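Local coordinates for orotidine 5'-phosphate decarboxylase (Streptomyces avermitilis, PDB 3V75), which probably catalyses the decarboxylation of orotidine 5'-phosphate to UMP, the closing step of de novo UMP biosynthesis, at residues 65-68 / 69-73; 97-100 / 101-104; 197-200 / 201-205. One frame throughout, in Å; residues are numbered along the deposited sequence.

Contact 1 of 3, residues 65-68 / 69-73; sequences ERFS and RTVVE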
ATOM      1  N   GLU A  65      14.966  12.773 -10.028  1.00 13.41           N
ATOM      2  CA  GLU A  65      15.438  13.810  -9.141  1.00 11.99           C
ATOM      3  C   GLU A  65      15.326  15.216  -9.770  1.00 15.97           C
ATOM      4  O   GLU A  65      14.910  16.171  -9.104  1.00 13.14           O
ATOM      5  CB  GLU A  65      16.868  13.506  -8.752  1.00 16.46           C
ATOM      6  CG  GLU A  65      17.508  14.512  -7.860  1.00 19.27           C
ATOM      7  CD  GLU A  65      18.957  14.105  -7.535  1.00 35.86           C
ATOM      8  OE1 GLU A  65      19.726  13.714  -8.477  1.00 39.80           O
ATOM      9  OE2 GLU A  65      19.361  14.208  -6.347  1.00 42.14           O
ATOM     10  N   ARG A  66      15.704  15.347 -11.047  1.00 13.34           N
ATOM     11  CA  ARG A  66      15.623  16.660 -11.702  1.00 14.12           C
ATOM     12  C   ARG A  66      14.163  17.132 -11.819  1.00 12.07           C
ATOM     13  O   ARG A  66      13.847  18.316 -11.591  1.00 11.88           O
ATOM     14  CB  ARG A  66      16.260  16.572 -13.085  1.00 15.44           C
ATOM     15  CG  ARG A  66      16.237  17.893 -13.842  1.00 16.42           C
ATOM     16  CD  ARG A  66      17.080  18.936 -13.106  1.00 20.92           C
ATOM     17  NE  ARG A  66      16.270  19.872 -12.301  1.00 23.73           N
ATOM     18  CZ  ARG A  66      16.782  20.907 -11.619  1.00 31.95           C
ATOM     19  NH1 ARG A  66      18.098  21.127 -11.652  1.00 28.69           N
ATOM     20  NH2 ARG A  66      15.997  21.772 -10.953  1.00 27.52           N
ATOM     21  N   PHE A  67      13.284  16.204 -12.174  1.00 10.73           N
ATOM     22  CA  PHE A  67      11.848  16.490 -12.286  1.00 11.22           C
ATOM     23  C   PHE A  67      11.325  17.000 -10.934  1.00 11.08           C
ATOM     24  O   PHE A  67      10.663  18.049 -10.841  1.00 10.79           O
ATOM     25  CB  PHE A  67      11.125  15.202 -12.668  1.00  9.94           C
ATOM     26  CG  PHE A  67       9.634  15.324 -12.778  1.00 10.05           C
ATOM     27  CD1 PHE A  67       8.817  15.203 -11.657  1.00 13.41           C
ATOM     28  CD2 PHE A  67       9.025  15.512 -14.020  1.00 11.55           C
ATOM     29  CE1 PHE A  67       7.440  15.291 -11.760  1.00 11.67           C
ATOM     30  CE2 PHE A  67       7.618  15.584 -14.138  1.00 11.67           C
ATOM     31  CZ  PHE A  67       6.829  15.484 -12.998  1.00 13.10           C
ATOM     32  N   SER A  68      11.574  16.218  -9.889  1.00 11.22           N
ATOM     33  CA  SER A  68      11.041  16.525  -8.567  1.00 10.10           C
ATOM     34  C   SER A  68      11.570  17.867  -8.041  1.00 10.17           C
ATOM     35  O   SER A  68      10.811  18.698  -7.497  1.00 11.55           O
ATOM     36  CB  SER A  68      11.396  15.363  -7.626  1.00 11.81           C
ATOM     37  OG  SER A  68      10.746  14.187  -8.083  1.00 12.70           O
ATOM     38  N   ARG A  69      12.856  18.095  -8.233  1.00 12.37           N
ATOM     39  CA  ARG A  69      13.455  19.332  -7.796  1.00 14.97           C
ATOM     40  C   ARG A  69      12.827  20.530  -8.510  1.00 13.39           C
ATOM     41  O   ARG A  69      12.551  21.560  -7.885  1.00 14.85           O
ATOM     42  CB  ARG A  69      14.966  19.275  -8.055  1.00 17.77           C
ATOM     43  CG  ARG A  69      15.652  20.548  -7.707  1.00 19.45           C
ATOM     44  CD  ARG A  69      17.166  20.391  -7.846  1.00 22.37           C
ATOM     45  NE  ARG A  69      17.747  21.721  -7.733  1.00 28.83           N
ATOM     46  CZ  ARG A  69      19.048  21.951  -7.655  1.00 35.53           C
ATOM     47  NH1 ARG A  69      19.886  20.908  -7.673  1.00 31.03           N
ATOM     48  NH2 ARG A  69      19.486  23.214  -7.557  1.00 35.50           N
ATOM     49  N   THR A  70      12.615  20.410  -9.815  1.00 13.04           N
ATOM     50  CA  THR A  70      12.061  21.519 -10.582  1.00 13.52           C
ATOM     51  C   THR A  70      10.628  21.802 -10.155  1.00 11.63           C
ATOM     52  O   THR A  70      10.227  22.976 -10.053  1.00 10.48           O
ATOM     53  CB  THR A  70      12.106  21.194 -12.088  1.00 14.75           C
ATOM     54  OG1 THR A  70      13.470  21.218 -12.495  1.00 16.78           O
ATOM     55  CG2 THR A  70      11.278  22.201 -12.901  1.00 16.03           C
ATOM     56  N   VAL A  71       9.847  20.745  -9.910  1.00 10.60           N
ATOM     57  CA  VAL A  71       8.461  20.947  -9.495  1.00  8.80           C
ATOM     58  C   VAL A  71       8.406  21.744  -8.213  1.00  8.79           C
ATOM     59  O   VAL A  71       7.654  22.717  -8.124  1.00  9.32           O
ATOM     60  CB  VAL A  71       7.657  19.631  -9.357  1.00  8.40           C
ATOM     61  CG1 VAL A  71       6.266  19.914  -8.746  1.00 10.77           C
ATOM     62  CG2 VAL A  71       7.531  18.951 -10.740  1.00 11.66           C
ATOM     63  N   VAL A  72       9.221  21.375  -7.217  1.00  8.86           N
ATOM     64  CA  VAL A  72       9.168  22.116  -5.960  1.00  9.78           C
ATOM     65  C   VAL A  72       9.765  23.511  -6.068  1.00 10.75           C
ATOM     66  O   VAL A  72       9.252  24.460  -5.462  1.00 10.24           O
ATOM     67  CB  VAL A  72       9.824  21.313  -4.824  1.00 10.63           C
ATOM     68  CG1 VAL A  72       9.799  22.123  -3.541  1.00 12.57           C
ATOM     69  CG2 VAL A  72       9.080  19.969  -4.660  1.00 12.70           C
ATOM     70  N   GLU A  73      10.833  23.665  -6.845  1.00 10.46           N
ATOM     71  CA  GLU A  73      11.391  25.011  -7.030  1.00 11.34           C
ATOM     72  C   GLU A  73      10.387  25.941  -7.698  1.00 11.33           C
ATOM     73  O   GLU A  73      10.238  27.096  -7.296  1.00 12.28           O
ATOM     74  CB  GLU A  73      12.680  24.981  -7.857  1.00 13.50           C
ATOM     75  CG  GLU A  73      13.807  24.369  -7.045  1.00 14.06           C
ATOM     76  CD  GLU A  73      15.090  24.175  -7.816  1.00 18.42           C
ATOM     77  OE1 GLU A  73      15.085  24.225  -9.087  1.00 21.11           O
ATOM     78  OE2 GLU A  73      16.152  23.935  -7.151  1.00 21.88           O
TER
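R66 and E73, two helical turns apart, are tied by a salt bridge along the outer surface of one helix. R66 NH2 reaches E73 OE1 at 3.2 Å, a weak hydrogen bond made at the edge of the guanidinium, whose plane stands 60° from that of the carboxylate. The firmer half of the network is R69 NE to E73 OE2 at 2.8 Å, with the acceptor carboxylate met from above its plane. One carboxylate thus binds both arginines, which probably offsets the 3.7 Å approach of R66 NH2 to R69 NE; R69 CD lies over one face of the R66 guanidinium.

Beside the salt bridges, R66 NH2 also gives a hydrogen bond to the T70 hydroxyl, OG1, at 3.0 Å. The R66 chain starts away from residues 69-73 and then bends at chi2 (64°) and chi3 (-100°), which lays the guanidinium forward along the helix over R69 and T70.

F67 and V71 form the apolar part, packed against W55. V71 CG2 sits over a face of the F67 ring, 4.2 Å from its centroid in a CH-pi contact. Backbone i to i+4 bonds, such as V71 N to F67 O at 3.0 Å, carry the helix through.

Helix 61-75, polar on one side and apolar on the other, belongs to the beta-alpha-beta crossover that joins strands 42-45 and 81-84 of the TIM barrel.

Contact 2 of 3, residues 97-100 / 101-104; sequences VAVL and EKTV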
ATOM      1  N   VAL A  97      13.396   6.463  -3.122  1.00  7.95           N
ATOM      2  CA  VAL A  97      12.834   6.912  -1.848  1.00  7.14           C
ATOM      3  C   VAL A  97      13.637   8.077  -1.244  1.00  8.26           C
ATOM      4  O   VAL A  97      13.061   8.987  -0.629  1.00  8.70           O
ATOM      5  CB  VAL A  97      12.641   5.713  -0.862  1.00  6.94           C
ATOM      6  CG1 VAL A  97      12.074   6.201   0.503  1.00  9.07           C
ATOM      7  CG2 VAL A  97      11.709   4.644  -1.492  1.00  8.45           C
ATOM      8  N   ALA A  98      14.956   8.066  -1.439  1.00  8.54           N
ATOM      9  CA  ALA A  98      15.794   9.164  -0.968  1.00  9.23           C
ATOM     10  C   ALA A  98      15.420  10.479  -1.683  1.00  9.15           C
ATOM     11  O   ALA A  98      15.331  11.546  -1.047  1.00  9.32           O
ATOM     12  CB  ALA A  98      17.292   8.824  -1.172  1.00 11.00           C
ATOM     13  N   VAL A  99      15.168  10.410  -2.992  1.00  9.00           N
ATOM     14  CA  VAL A  99      14.679  11.619  -3.710  1.00  8.91           C
ATOM     15  C   VAL A  99      13.332  12.057  -3.134  1.00  8.13           C
ATOM     16  O   VAL A  99      13.085  13.245  -2.956  1.00  8.42           O
ATOM     17  CB  VAL A  99      14.544  11.344  -5.220  1.00  9.77           C
ATOM     18  CG1 VAL A  99      13.863  12.538  -5.906  1.00 10.17           C
ATOM     19  CG2 VAL A  99      15.933  11.088  -5.827  1.00 12.14           C
ATOM     20  N   LEU A 100      12.460  11.084  -2.839  1.00  8.33           N
ATOM     21  CA  LEU A 100      11.162  11.400  -2.258  1.00  7.10           C
ATOM     22  C   LEU A 100      11.299  12.116  -0.912  1.00  7.00           C
ATOM     23  O   LEU A 100      10.601  13.103  -0.650  1.00  7.47           O
ATOM     24  CB  LEU A 100      10.308  10.139  -2.097  1.00  7.44           C
ATOM     25  CG  LEU A 100       8.906  10.298  -1.518  1.00  6.17           C
ATOM     26  CD1 LEU A 100       8.052  11.262  -2.342  1.00  7.79           C
ATOM     27  CD2 LEU A 100       8.279   8.902  -1.477  1.00  7.84           C
ATOM     28  N   GLU A 101      12.223  11.638  -0.075  1.00  7.47           N
ATOM     29  CA  GLU A 101      12.468  12.290   1.213  1.00  7.87           C
ATOM     30  C   GLU A 101      12.816  13.755   1.028  1.00  9.25           C
ATOM     31  O   GLU A 101      12.271  14.634   1.718  1.00  9.67           O
ATOM     32  CB  GLU A 101      13.616  11.580   1.953  1.00 10.05           C
ATOM     33  CG  GLU A 101      13.200  10.211   2.486  1.00  9.68           C
ATOM     34  CD  GLU A 101      14.372   9.371   2.962  1.00 10.21           C
ATOM     35  OE1 GLU A 101      15.517   9.538   2.475  1.00 11.75           O
ATOM     36  OE2 GLU A 101      14.122   8.506   3.849  1.00 12.35           O
ATOM     37  N   LYS A 102      13.748  14.019   0.117  1.00  8.89           N
ATOM     38  CA  LYS A 102      14.226  15.402  -0.082  1.00 10.82           C
ATOM     39  C   LYS A 102      13.124  16.283  -0.644  1.00  9.52           C
ATOM     40  O   LYS A 102      12.977  17.448  -0.267  1.00 11.50           O
ATOM     41  CB  LYS A 102      15.397  15.439  -1.053  1.00 11.58           C
ATOM     42  CG  LYS A 102      16.635  14.793  -0.581  1.00 24.99           C
ATOM     43  CD  LYS A 102      17.789  15.101  -1.573  1.00 36.23           C
ATOM     44  CE  LYS A 102      17.262  15.359  -3.018  1.00 38.38           C
ATOM     45  NZ  LYS A 102      17.432  14.096  -3.921  1.00 39.14           N
ATOM     46  N   THR A 103      12.357  15.717  -1.566  1.00  8.90           N
ATOM     47  CA  THR A 103      11.282  16.436  -2.235  1.00  8.01           C
ATOM     48  C   THR A 103      10.232  16.885  -1.223  1.00  8.38           C
ATOM     49  O   THR A 103       9.794  18.037  -1.231  1.00  9.70           O
ATOM     50  CB  THR A 103      10.654  15.521  -3.325  1.00  9.72           C
ATOM     51  OG1 THR A 103      11.671  15.178  -4.280  1.00 10.25           O
ATOM     52  CG2 THR A 103       9.501  16.216  -4.063  1.00  9.73           C
ATOM     53  N   VAL A 104       9.814  15.957  -0.354  1.00  8.53           N
ATOM     54  CA  VAL A 104       8.804  16.260   0.641  1.00  8.83           C
ATOM     55  C   VAL A 104       9.365  17.313   1.616  1.00 10.33           C
ATOM     56  O   VAL A 104       8.675  18.285   1.956  1.00  9.61           O
ATOM     57  CB  VAL A 104       8.394  14.979   1.409  1.00  8.60           C
ATOM     58  CG1 VAL A 104       7.583  15.342   2.627  1.00 10.22           C
ATOM     59  CG2 VAL A 104       7.624  14.025   0.492  1.00  9.74           C
TER
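Two flat groups carry the contact of V99 with T103 and of A98 with E101: a peptide carbonyl and a carboxylate. T103 OG1 stands above the carbonyl plane of V99, 43° out of it, whereas T103 N makes the ordinary helical bond to the same V99 O. The E101 carboxylate turns one oxygen, OE1, to the A98 backbone, 3.5 Å from A98 CA, and that same oxygen is hydrogen-bonded to S94 OG of the second subunit. Both groups belong to helix 93-109, the outer helix that links strands 81-84 and 113-120 of the TIM barrel in a beta-alpha-beta crossover.

E101 folds back along the preceding turn: its CG lies anti to its own carbonyl carbon (chi1 -72°) and rests 3.3 Å from V97 O, and the extended chain beyond it lies along A98. Replacing E101 by an alanine would probably leave S94 of the second subunit without this acceptor and uncover the A98 backbone at the subunit interface.

K102 also turns back, bent at both chi3 and chi4, which brings NZ to 3.9 Å from V99 CG2, with E65 of helix 61-75 as its charged partner. On the inward side L100 CD1 meets V104 CG2 at 4.0 Å, and both residues continue onto M116 of strand 113-120, which places this stripe of the helix against the barrel wall. Regular backbone bonds accompany these contacts, among them V104 N to L100 O at 3.0 Å.

V99 O accepts two bonds from one residue, T103 N at 2.9 Å and, shorter still, T103 OG1 to V99 O at 2.7 Å.

Contact 3 of 3, residues 197-200 / 201-205; sequences AATM and LAHLA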
ATOM      1  N   ALA A 197     -18.421   2.128   0.321  1.00  5.16           N
ATOM      2  CA  ALA A 197     -18.052   3.540   0.278  1.00  4.71           C
ATOM      3  C   ALA A 197     -18.823   4.355   1.306  1.00  5.72           C
ATOM      4  O   ALA A 197     -18.230   5.205   1.996  1.00  5.17           O
ATOM      5  CB  ALA A 197     -18.298   4.122  -1.141  1.00  5.23           C
ATOM      6  N   ALA A 198     -20.134   4.148   1.362  1.00  4.65           N
ATOM      7  CA  ALA A 198     -20.965   4.913   2.291  1.00  5.04           C
ATOM      8  C   ALA A 198     -20.545   4.632   3.746  1.00  6.05           C
ATOM      9  O   ALA A 198     -20.643   5.505   4.615  1.00  6.81           O
ATOM     10  CB  ALA A 198     -22.449   4.589   2.089  1.00  6.65           C
ATOM     11  N   THR A 199     -20.117   3.399   3.994  1.00  6.31           N
ATOM     12  CA  THR A 199     -19.680   3.003   5.322  1.00  6.89           C
ATOM     13  C   THR A 199     -18.432   3.787   5.678  1.00  5.21           C
ATOM     14  O   THR A 199     -18.325   4.317   6.797  1.00  6.56           O
ATOM     15  CB  THR A 199     -19.403   1.471   5.330  1.00  7.47           C
ATOM     16  OG1 THR A 199     -20.639   0.802   5.076  1.00  9.39           O
ATOM     17  CG2 THR A 199     -18.843   1.016   6.697  1.00 12.53           C
HETATM   18  N   MSE A 200     -17.490   3.894   4.732  1.00  4.69           N
HETATM   19  CA  MSE A 200     -16.275   4.662   4.998  1.00  4.43           C
HETATM   20  C   MSE A 200     -16.596   6.142   5.236  1.00  5.13           C
HETATM   21  O   MSE A 200     -16.034   6.773   6.136  1.00  5.89           O
HETATM   22  CB  MSE A 200     -15.253   4.518   3.859  1.00  6.23           C
HETATM   23  CG  MSE A 200     -14.827   3.090   3.608  1.00  7.33           C
HETATM   24 SE   MSE A 200     -14.170   2.236   5.256  1.00 12.35          SE
HETATM   25  CE  MSE A 200     -14.247   0.387   4.606  1.00  9.31           C
ATOM     26  N   LEU A 201     -17.456   6.714   4.396  1.00  4.90           N
ATOM     27  CA  LEU A 201     -17.830   8.116   4.582  1.00  5.35           C
ATOM     28  C   LEU A 201     -18.452   8.340   5.959  1.00  6.24           C
ATOM     29  O   LEU A 201     -18.132   9.326   6.625  1.00  7.36           O
ATOM     30  CB  LEU A 201     -18.788   8.586   3.478  1.00  5.44           C
ATOM     31  CG  LEU A 201     -18.175   8.596   2.078  1.00  4.78           C
ATOM     32  CD1 LEU A 201     -19.299   8.811   1.046  1.00  7.07           C
ATOM     33  CD2 LEU A 201     -17.096   9.694   1.953  1.00  7.69           C
ATOM     34  N   ALA A 202     -19.336   7.434   6.382  1.00  5.71           N
ATOM     35  CA  ALA A 202     -19.954   7.578   7.701  1.00  6.25           C
ATOM     36  C   ALA A 202     -18.912   7.483   8.835  1.00  7.21           C
ATOM     37  O   ALA A 202     -19.007   8.213   9.838  1.00  8.28           O
ATOM     38  CB  ALA A 202     -21.075   6.559   7.921  1.00  8.74           C
ATOM     39  N   HIS A 203     -17.949   6.570   8.702  1.00  7.08           N
ATOM     40  CA  HIS A 203     -16.884   6.485   9.714  1.00  6.21           C
ATOM     41  C   HIS A 203     -16.134   7.808   9.781  1.00  6.03           C
ATOM     42  O   HIS A 203     -15.779   8.290  10.876  1.00  8.24           O
ATOM     43  CB  HIS A 203     -15.862   5.404   9.346  1.00  6.15           C
ATOM     44  CG  HIS A 203     -16.282   4.008   9.678  1.00  6.46           C
ATOM     45  ND1 HIS A 203     -16.584   3.612  10.962  1.00  8.54           N
ATOM     46  CD2 HIS A 203     -16.358   2.895   8.907  1.00  6.02           C
ATOM     47  CE1 HIS A 203     -16.853   2.314  10.966  1.00  9.12           C
ATOM     48  NE2 HIS A 203     -16.717   1.857   9.732  1.00  7.51           N
ATOM     49  N   LEU A 204     -15.841   8.391   8.615  1.00  5.98           N
ATOM     50  CA  LEU A 204     -15.106   9.655   8.584  1.00  7.26           C
ATOM     51  C   LEU A 204     -15.929  10.790   9.200  1.00  6.99           C
ATOM     52  O   LEU A 204     -15.369  11.634   9.941  1.00  8.08           O
ATOM     53  CB  LEU A 204     -14.693  10.008   7.164  1.00  6.83           C
ATOM     54  CG  LEU A 204     -13.651   9.055   6.574  1.00  6.75           C
ATOM     55  CD1 LEU A 204     -13.610   9.252   5.056  1.00  6.67           C
ATOM     56  CD2 LEU A 204     -12.253   9.270   7.190  1.00  6.54           C
ATOM     57  N   ALA A 205     -17.238  10.838   8.908  1.00  6.99           N
ATOM     58  CA  ALA A 205     -18.085  11.874   9.500  1.00  7.67           C
ATOM     59  C   ALA A 205     -18.025  11.766  11.023  1.00  8.73           C
ATOM     60  O   ALA A 205     -17.911  12.792  11.737  1.00 10.46           O
ATOM     61  CB  ALA A 205     -19.518  11.774   9.008  1.00  7.75           C
TER
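Four successive i to i+4 bonds join A197-M200 to L201-L204, from L201 N to A197 O at 2.9 Å to L204 N to M200 O at 3.0 Å, and make these two turns regular alpha-helix.

The side chains of T199 and H203 lie side by side and point the same way. T199 CG2 touches the imidazole at CD2 and NE2, 3.8 Å from each, while H203 CD2 comes 3.2 Å from T199 O. Selenomethionine M200 bends at chi2 (-54°), leaving SE 5.4 Å from the centroid of the H203 ring in an oblique, loose chalcogen-aromatic approach.

L201 and L204 place CG over the previous turn, L204 CG being 3.3 Å from M200 O. Both leucines pack on A219 of strand 217-221, and L204 also on V173 of strand 170-176, so helix 196-207 lies on the barrel wall between these two strands. T199 OG1 is satisfied by the backbone oxygen of D195, one turn earlier.

The H203 ring is gripped further by a stack with Y154 and by a hydrogen bond between NE2 and E184 OE2 of the second subunit. A carboxylate at NE2 makes a proton on that nitrogen likely and may favour the charged form of the ring; either way the bond ties helix 196-207 to the second subunit.

How the contacts relate
Contacts 1 and 2 lie on adjacent outer helices of the barrel, with centres about 10 Å apart. They are joined by a salt bridge, E65 OE2 to K102 NZ at 3.1 Å, and by close packing, including S68 CB against T103 OG1 at 3.4 Å and V72 CG2 against T103 CG2 at 3.8 Å. Contact 3 sits on the far side of the barrel, its centre about 36 Å from that of contact 1 and 32 Å from that of contact 2. Contacts 2 and 3 both reach the second subunit, whereas contact 1 does not. All three lie away from K119, the predicted proton donor, though helix 93-109 leads into its strand, 113-120.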